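Local coordinates for protein glucose dehydrogenase (Serratia sp. FS14, PDB 7CDY) that belongs to the glucose/sorbosone dehydrogenase family and folds as a beta-propeller that binds a calcium ion, at residues R147-A150 / Q151-D154; N173-V176 / G177-G180; H259-R262 / V263-L267. All coordinates share one frame; numbering follows the deposited sequence. Where two conformers were deposited one is given.

All three contacts are local, between residues close in sequence: a 3-10 segment, a pair of beta turns and a linker between blades of one beta-propeller. Interactions 1 and 2 lie in successive loops of the same blade, the first before strand 160-163 and the second after it, with centres about 15 Å apart. They touch: Thr153 OG1 lies 2.8 Å from Gly180 O, a probable hydrogen bond, and Thr153 CG2 packs on Trp175 CH2. Interaction 3 stands apart, its centre about 23 Å from interaction 1's and about 32 Å from interaction 2's. The calcium ion, bound by Glu217 and Tyr227, is about 8 Å from the Gln151 side chain and about 11 Å from that of Trp261.

Interaction 1: residues R147-A150 / Q151-D154; sequences RPTA and QETD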
loop_
_atom_site.group_PDB
_atom_site.type_symbol
_atom_site.label_atom_id
_atom_site.label_comp_id
_atom_site.label_asym_id
_atom_site.label_seq_id
_atom_site.Cartn_x
_atom_site.Cartn_y
_atom_site.Cartn_z
ATOM N N ARG A 147 6.814 7.424 16.748
ATOM C CA ARG A 147 6.935 5.975 16.939
ATOM C C ARG A 147 5.992 5.386 17.985
ATOM O O ARG A 147 5.331 4.376 17.686
ATOM C CB ARG A 147 8.399 5.579 17.198
ATOM C CG ARG A 147 9.389 5.915 16.074
ATOM C CD ARG A 147 10.809 5.407 16.397
ATOM N NE ARG A 147 11.258 5.942 17.677
ATOM C CZ ARG A 147 11.933 7.078 17.808
ATOM N NH1 ARG A 147 12.252 7.519 19.014
ATOM N NH2 ARG A 147 12.292 7.773 16.735
ATOM N N PRO A 148 5.885 5.930 19.206
ATOM C CA PRO A 148 5.058 5.261 20.225
ATOM C C PRO A 148 3.581 5.219 19.896
ATOM O O PRO A 148 2.865 4.385 20.468
ATOM C CB PRO A 148 5.307 6.091 21.497
ATOM C CG PRO A 148 6.521 6.895 21.221
ATOM C CD PRO A 148 6.561 7.121 19.744
ATOM N N THR A 149 3.097 6.079 18.996
ATOM C CA THR A 149 1.661 6.124 18.744
ATOM C C THR A 149 1.140 4.849 18.086
ATOM O O THR A 149 -0.062 4.573 18.175
ATOM C CB THR A 149 1.269 7.363 17.926
ATOM O OG1 THR A 149 1.867 7.292 16.620
ATOM C CG2 THR A 149 1.702 8.644 18.631
ATOM N N ALA A 150 2.015 4.040 17.474
ATOM C CA ALA A 150 1.569 2.778 16.887
ATOM C C ALA A 150 0.996 1.838 17.942
ATOM O O ALA A 150 0.146 0.999 17.629
ATOM C CB ALA A 150 2.721 2.100 16.131
ATOM N N GLN A 151 1.442 1.969 19.195
ATOM C CA GLN A 151 0.974 1.143 20.299
ATOM C C GLN A 151 -0.270 1.703 20.967
ATOM O O GLN A 151 -0.895 0.994 21.762
ATOM C CB GLN A 151 2.073 1.019 21.364
ATOM C CG GLN A 151 3.280 0.212 20.908
ATOM C CD GLN A 151 2.927 -1.237 20.691
ATOM O OE1 GLN A 151 2.409 -1.896 21.602
ATOM N NE2 GLN A 151 3.164 -1.747 19.481
ATOM N N GLU A 152 -0.641 2.944 20.683
ATOM C CA GLU A 152 -1.701 3.611 21.427
ATOM C C GLU A 152 -3.050 3.266 20.807
ATOM O O GLU A 152 -3.280 3.502 19.616
ATOM C CB GLU A 152 -1.434 5.114 21.486
ATOM C CG GLU A 152 -0.132 5.389 22.246
ATOM C CD GLU A 152 0.336 6.825 22.210
ATOM O OE1 GLU A 152 -0.488 7.730 22.006
ATOM O OE2 GLU A 152 1.553 7.049 22.409
ATOM N N THR A 153 -3.937 2.679 21.610
ATOM C CA THR A 153 -5.184 2.150 21.073
ATOM C C THR A 153 -6.187 3.236 20.715
ATOM O O THR A 153 -7.146 2.950 19.992
ATOM C CB THR A 153 -5.821 1.159 22.048
ATOM O OG1 THR A 153 -6.160 1.833 23.265
ATOM C CG2 THR A 153 -4.869 0.002 22.341
ATOM N N ASP A 154 -5.992 4.461 21.195
ATOM C CA ASP A 154 -6.889 5.567 20.890
ATOM C C ASP A 154 -6.408 6.423 19.722
ATOM O O ASP A 154 -7.004 7.467 19.448
ATOM C CB ASP A 154 -7.133 6.425 22.138
ATOM C CG ASP A 154 -5.858 7.025 22.704
ATOM O OD1 ASP A 154 -4.758 6.485 22.457
ATOM O OD2 ASP A 154 -5.963 8.042 23.425
#
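Glu152 folds its side chain back over the turn it has just left, crossing Thr149 obliquely. Its CG sits beside its own backbone N (chi1 -63°) and the chain then runs out extended, which lays CD 3.8 Å from Thr149 CA. The carboxylate faces the Thr149 methyl, CG2 being 4.1 Å from both OE1 and OE2 of Glu152. Thr149 turns its hydroxyl elsewhere: OG1, held between the backbone N and the carbonyl carbon, bonds to the carbonyl of Gln146. Pro148 borders the carboxylate through its carbonyl O, 3.5 Å from Glu152 OE2, with CB slightly farther off.

Beneath these side chains runs a short 3-10 segment in the loop between strands 137-140 and 160-163 of a propeller blade. Two sound i to i+3 bonds, after a weak one from Ala150 N to Arg147 O, close it: Gln151 N to Pro148 O at 3.1 Å, and Glu152 N to Thr149 O at 3.0 Å. Proline suits the start because its ring fixes phi near the helical value, and Ala150 is small enough for its buried place. Gln151 bends at chi2 (-67°) and holds its amide apart from Glu152; OE1 accepts from Asn226 ND2 and NE2 donates to Trp229 O. Glu152 OE1 forms a salt bridge with Lys155. At OE2 two partly negative oxygens thus lie close, a mildly unfavourable meeting probably eased by that lysine.

Interaction 2: residues N173-V176 / G177-G180; sequences NPWV and GQAG
Gln178 N donates to Trp175 O at 3.1 Å, with an N-H...O angle of 153°, and so closes a type II beta turn. It overlaps a type I turn from Asn173 to Val176, closed by Val176 N to Asn173 O at 3.3 Å, so that Trp175 and Val176 belong to both. The double turn lies in the loop between strands 160-163 and 185-187 of a propeller blade, at the protein surface. Pro174 suits the second position of the first turn, where its ring already restricts phi to the range the turn needs. Gly177 takes the third position of the second turn with phi at 78°, a conformation that glycine adopts easily.

The side chains of Gln178 and Trp175 cross at about a right angle. CG of Gln178 stands beside its own backbone N, and the extended chain beyond it travels back over the Trp175 backbone, with CD 4.0 Å from Trp175 CA. This brings Gln178 OE1 to 3.6 Å from Trp175 CD1, an oblique approach with the amide tilted 32° from the indole plane. Gln178 NE2 comes near Pro174 O, but at a poor angle for a hydrogen bond. Lys181 ties the pair together: its NZ bonds to Gln178 OE1 and the same residue makes a cation-pi contact with Trp175. The buried indole also meets the ring of Tyr188, just beyond strand 185-187. Nearer the backbone, Gln178 CB rests 3.4 Å from Trp175 O, the very oxygen that accepts the turn bond.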
loop_
_atom_site.group_PDB
_atom_site.type_symbol
_atom_site.label_atom_id
_atom_site.label_comp_id
_atom_site.label_asym_id
_atom_site.label_seq_id
_atom_site.Cartn_x
_atom_site.Cartn_y
_atom_site.Cartn_z
ATOM N N ASN A 173 -15.474 -5.985 14.288
ATOM C CA ASN A 173 -14.096 -5.534 14.435
ATOM C C ASN A 173 -13.641 -5.782 15.877
ATOM O O ASN A 173 -14.448 -5.729 16.813
ATOM C CB ASN A 173 -13.981 -4.049 14.085
ATOM C CG ASN A 173 -13.541 -3.803 12.651
ATOM O OD1 ASN A 173 -13.581 -4.694 11.805
ATOM N ND2 ASN A 173 -13.130 -2.568 12.380
ATOM N N PRO A 174 -12.349 -6.036 16.085
ATOM C CA PRO A 174 -11.904 -6.610 17.372
ATOM C C PRO A 174 -12.092 -5.701 18.565
ATOM O O PRO A 174 -12.248 -6.209 19.687
ATOM C CB PRO A 174 -10.419 -6.921 17.129
ATOM C CG PRO A 174 -10.031 -6.046 15.954
ATOM C CD PRO A 174 -11.258 -5.992 15.092
ATOM N N TRP A 175 -12.068 -4.387 18.380
ATOM C CA TRP A 175 -12.103 -3.440 19.481
ATOM C C TRP A 175 -13.462 -2.763 19.661
ATOM O O TRP A 175 -13.577 -1.855 20.490
ATOM C CB TRP A 175 -11.006 -2.382 19.314
ATOM C CG TRP A 175 -9.600 -2.872 19.544
ATOM C CD1 TRP A 175 -9.212 -4.091 20.035
ATOM C CD2 TRP A 175 -8.402 -2.132 19.303
ATOM N NE1 TRP A 175 -7.830 -4.150 20.097
ATOM C CE2 TRP A 175 -7.316 -2.955 19.667
ATOM C CE3 TRP A 175 -8.142 -0.846 18.824
ATOM C CZ2 TRP A 175 -5.990 -2.534 19.549
ATOM C CZ3 TRP A 175 -6.832 -0.427 18.721
ATOM C CH2 TRP A 175 -5.769 -1.271 19.076
ATOM N N VAL A 176 -14.486 -3.183 18.908
ATOM C CA VAL A 176 -15.812 -2.580 19.041
ATOM C C VAL A 176 -16.304 -2.694 20.480
ATOM O O VAL A 176 -16.206 -3.756 21.111
ATOM C CB VAL A 176 -16.791 -3.228 18.049
ATOM C CG1 VAL A 176 -18.243 -2.856 18.391
ATOM C CG2 VAL A 176 -16.460 -2.805 16.624
ATOM N N GLY A 177 -16.821 -1.584 21.012
ATOM C CA GLY A 177 -17.360 -1.567 22.352
ATOM C C GLY A 177 -16.347 -1.507 23.477
ATOM O O GLY A 177 -16.754 -1.540 24.645
ATOM N N GLN A 178 -15.048 -1.423 23.180
ATOM C CA GLN A 178 -14.004 -1.460 24.202
ATOM C C GLN A 178 -13.490 -0.052 24.476
ATOM O O GLN A 178 -13.031 0.639 23.559
ATOM C CB GLN A 178 -12.867 -2.394 23.782
ATOM C CG GLN A 178 -13.337 -3.826 23.581
ATOM C CD GLN A 178 -12.229 -4.801 23.235
ATOM O OE1 GLN A 178 -11.065 -4.422 23.096
ATOM N NE2 GLN A 178 -12.587 -6.069 23.095
ATOM N N ALA A 179 -13.557 0.363 25.741
ATOM C CA ALA A 179 -13.263 1.742 26.102
ATOM C C ALA A 179 -11.818 2.095 25.773
ATOM O O ALA A 179 -10.899 1.307 26.008
ATOM C CB ALA A 179 -13.518 1.948 27.597
ATOM N N GLY A 180 -11.626 3.294 25.223
ATOM C CA GLY A 180 -10.297 3.798 24.930
ATOM C C GLY A 180 -9.637 3.222 23.697
ATOM O O GLY A 180 -8.424 3.400 23.526
#

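Interaction 3: residues H259-R262 / V263-L267; sequences HYWR and VSPGL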
loop_
_atom_site.group_PDB
_atom_site.type_symbol
_atom_site.label_atom_id
_atom_site.label_comp_id
_atom_site.label_asym_id
_atom_site.label_seq_id
_atom_site.Cartn_x
_atom_site.Cartn_y
_atom_site.Cartn_z
ATOM N N HIS A 259 8.164 -12.889 7.515
ATOM C CA HIS A 259 9.468 -12.821 6.892
ATOM C C HIS A 259 10.002 -11.422 7.142
ATOM O O HIS A 259 9.233 -10.459 7.212
ATOM C CB HIS A 259 9.321 -13.068 5.389
ATOM C CG HIS A 259 10.581 -13.497 4.720
ATOM N ND1 HIS A 259 11.100 -14.766 4.858
ATOM C CD2 HIS A 259 11.437 -12.817 3.923
ATOM C CE1 HIS A 259 12.221 -14.851 4.164
ATOM N NE2 HIS A 259 12.446 -13.686 3.584
ATOM N N TYR A 260 11.317 -11.306 7.288
ATOM C CA TYR A 260 11.912 -10.005 7.559
ATOM C C TYR A 260 13.243 -9.877 6.838
ATOM O O TYR A 260 13.860 -10.870 6.447
ATOM C CB TYR A 260 12.078 -9.740 9.066
ATOM C CG TYR A 260 12.892 -10.784 9.801
ATOM C CD1 TYR A 260 14.279 -10.687 9.897
ATOM C CD2 TYR A 260 12.271 -11.878 10.385
ATOM C CE1 TYR A 260 15.011 -11.645 10.561
ATOM C CE2 TYR A 260 12.998 -12.838 11.056
ATOM C CZ TYR A 260 14.363 -12.722 11.134
ATOM O OH TYR A 260 15.089 -13.684 11.798
ATOM N N TRP A 261 13.686 -8.632 6.685
ATOM C CA TRP A 261 14.937 -8.306 6.010
ATOM C C TRP A 261 15.771 -7.453 6.951
ATOM O O TRP A 261 15.463 -6.277 7.175
ATOM C CB TRP A 261 14.658 -7.514 4.736
ATOM C CG TRP A 261 14.079 -8.274 3.584
ATOM C CD1 TRP A 261 14.750 -8.714 2.475
ATOM C CD2 TRP A 261 12.704 -8.637 3.393
ATOM N NE1 TRP A 261 13.881 -9.338 1.619
ATOM C CE2 TRP A 261 12.620 -9.304 2.154
ATOM C CE3 TRP A 261 11.533 -8.460 4.141
ATOM C CZ2 TRP A 261 11.415 -9.798 1.655
ATOM C CZ3 TRP A 261 10.338 -8.963 3.641
ATOM C CH2 TRP A 261 10.291 -9.618 2.411
ATOM N N ARG A 262 16.854 -8.027 7.477
ATOM C CA ARG A 262 17.722 -7.250 8.355
ATOM C C ARG A 262 18.359 -6.069 7.632
ATOM O O ARG A 262 18.569 -5.012 8.236
ATOM C CB ARG A 262 18.773 -8.154 8.995
ATOM C CG ARG A 262 18.168 -9.069 10.040
ATOM C CD ARG A 262 19.237 -9.974 10.654
ATOM N NE ARG A 262 18.703 -10.835 11.706
ATOM C CZ ARG A 262 18.484 -10.426 12.951
ATOM N NH1 ARG A 262 18.008 -11.279 13.845
ATOM N NH2 ARG A 262 18.740 -9.170 13.301
ATOM N N VAL A 263 18.639 -6.203 6.339
ATOM C CA VAL A 263 19.043 -5.076 5.508
ATOM C C VAL A 263 17.839 -4.697 4.652
ATOM O O VAL A 263 17.324 -5.528 3.894
ATOM C CB VAL A 263 20.274 -5.418 4.650
ATOM C CG1 VAL A 263 20.708 -4.202 3.828
ATOM C CG2 VAL A 263 21.429 -5.916 5.542
ATOM N N SER A 264 17.358 -3.470 4.809
ATOM C CA SER A 264 16.081 -3.070 4.188
ATOM C C SER A 264 16.178 -2.894 2.681
ATOM O O SER A 264 16.941 -2.043 2.215
ATOM C CB SER A 264 15.592 -1.762 4.771
ATOM O OG SER A 264 15.288 -1.886 6.143
ATOM N N PRO A 265 15.393 -3.624 1.887
ATOM C CA PRO A 265 15.292 -3.279 0.461
ATOM C C PRO A 265 14.456 -2.037 0.203
ATOM O O PRO A 265 14.576 -1.454 -0.887
ATOM C CB PRO A 265 14.633 -4.520 -0.163
ATOM C CG PRO A 265 14.735 -5.613 0.888
ATOM C CD PRO A 265 14.673 -4.873 2.195
ATOM N N GLY A 266 13.622 -1.620 1.166
ATOM C CA GLY A 266 12.664 -0.554 0.954
ATOM C C GLY A 266 11.399 -1.081 0.305
ATOM O O GLY A 266 11.046 -0.655 -0.796
ATOM N N LEU A 267 10.696 -1.993 0.982
ATOM C CA LEU A 267 9.568 -2.693 0.371
ATOM C C LEU A 267 8.451 -1.730 -0.007
ATOM O O LEU A 267 8.029 -0.898 0.800
ATOM C CB LEU A 267 9.006 -3.725 1.344
ATOM C CG LEU A 267 9.977 -4.698 2.009
ATOM C CD1 LEU A 267 9.200 -5.616 2.936
ATOM C CD2 LEU A 267 10.787 -5.499 0.987
#
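Trp261 and Leu267 each carry CG beside their own backbone N, with chi1 at -73° and -50°, and these torsions swing the indole and the leucine branches toward each other. The fully extended chi2 of Leu267 completes the approach: CD2 stands straight above the six-membered ring of Trp261, 4.2 Å from its centroid, in a CH-pi contact. Its sister methyl CD1 reaches the rim of the same ring, 3.6 Å from Trp261 CZ3. Pro265 covers the other end of that face, its side chain crossing the indole at about a right angle. Its CG lies 3.9 Å from the centroid of the five-membered ring and 27° off the normal, a second CH-pi contact, and is 3.5 Å from Trp261 CD1. On the opposite face sits His259 CD2, 3.7 Å above the plane.

The segment links two propeller blades: strand 259-261 is an edge strand of one four-stranded sheet, and strand 267-273 opens the next. A rigid, apolar proline suits the buried bend, and Gly266 takes a positive phi, which suits glycine. Asp216, from the neighbouring strand 216-219, grips the linker at three points, OD1 meeting Ser264 OG while OD2 accepts from the backbone N of Gly266 and of Leu267. Arg262 runs extended from CG to NE, and its NH2 forms a salt bridge with Glu249 OE2. At the polar edge of the buried indole, Trp261 NE1 bonds to Glu308 OE1.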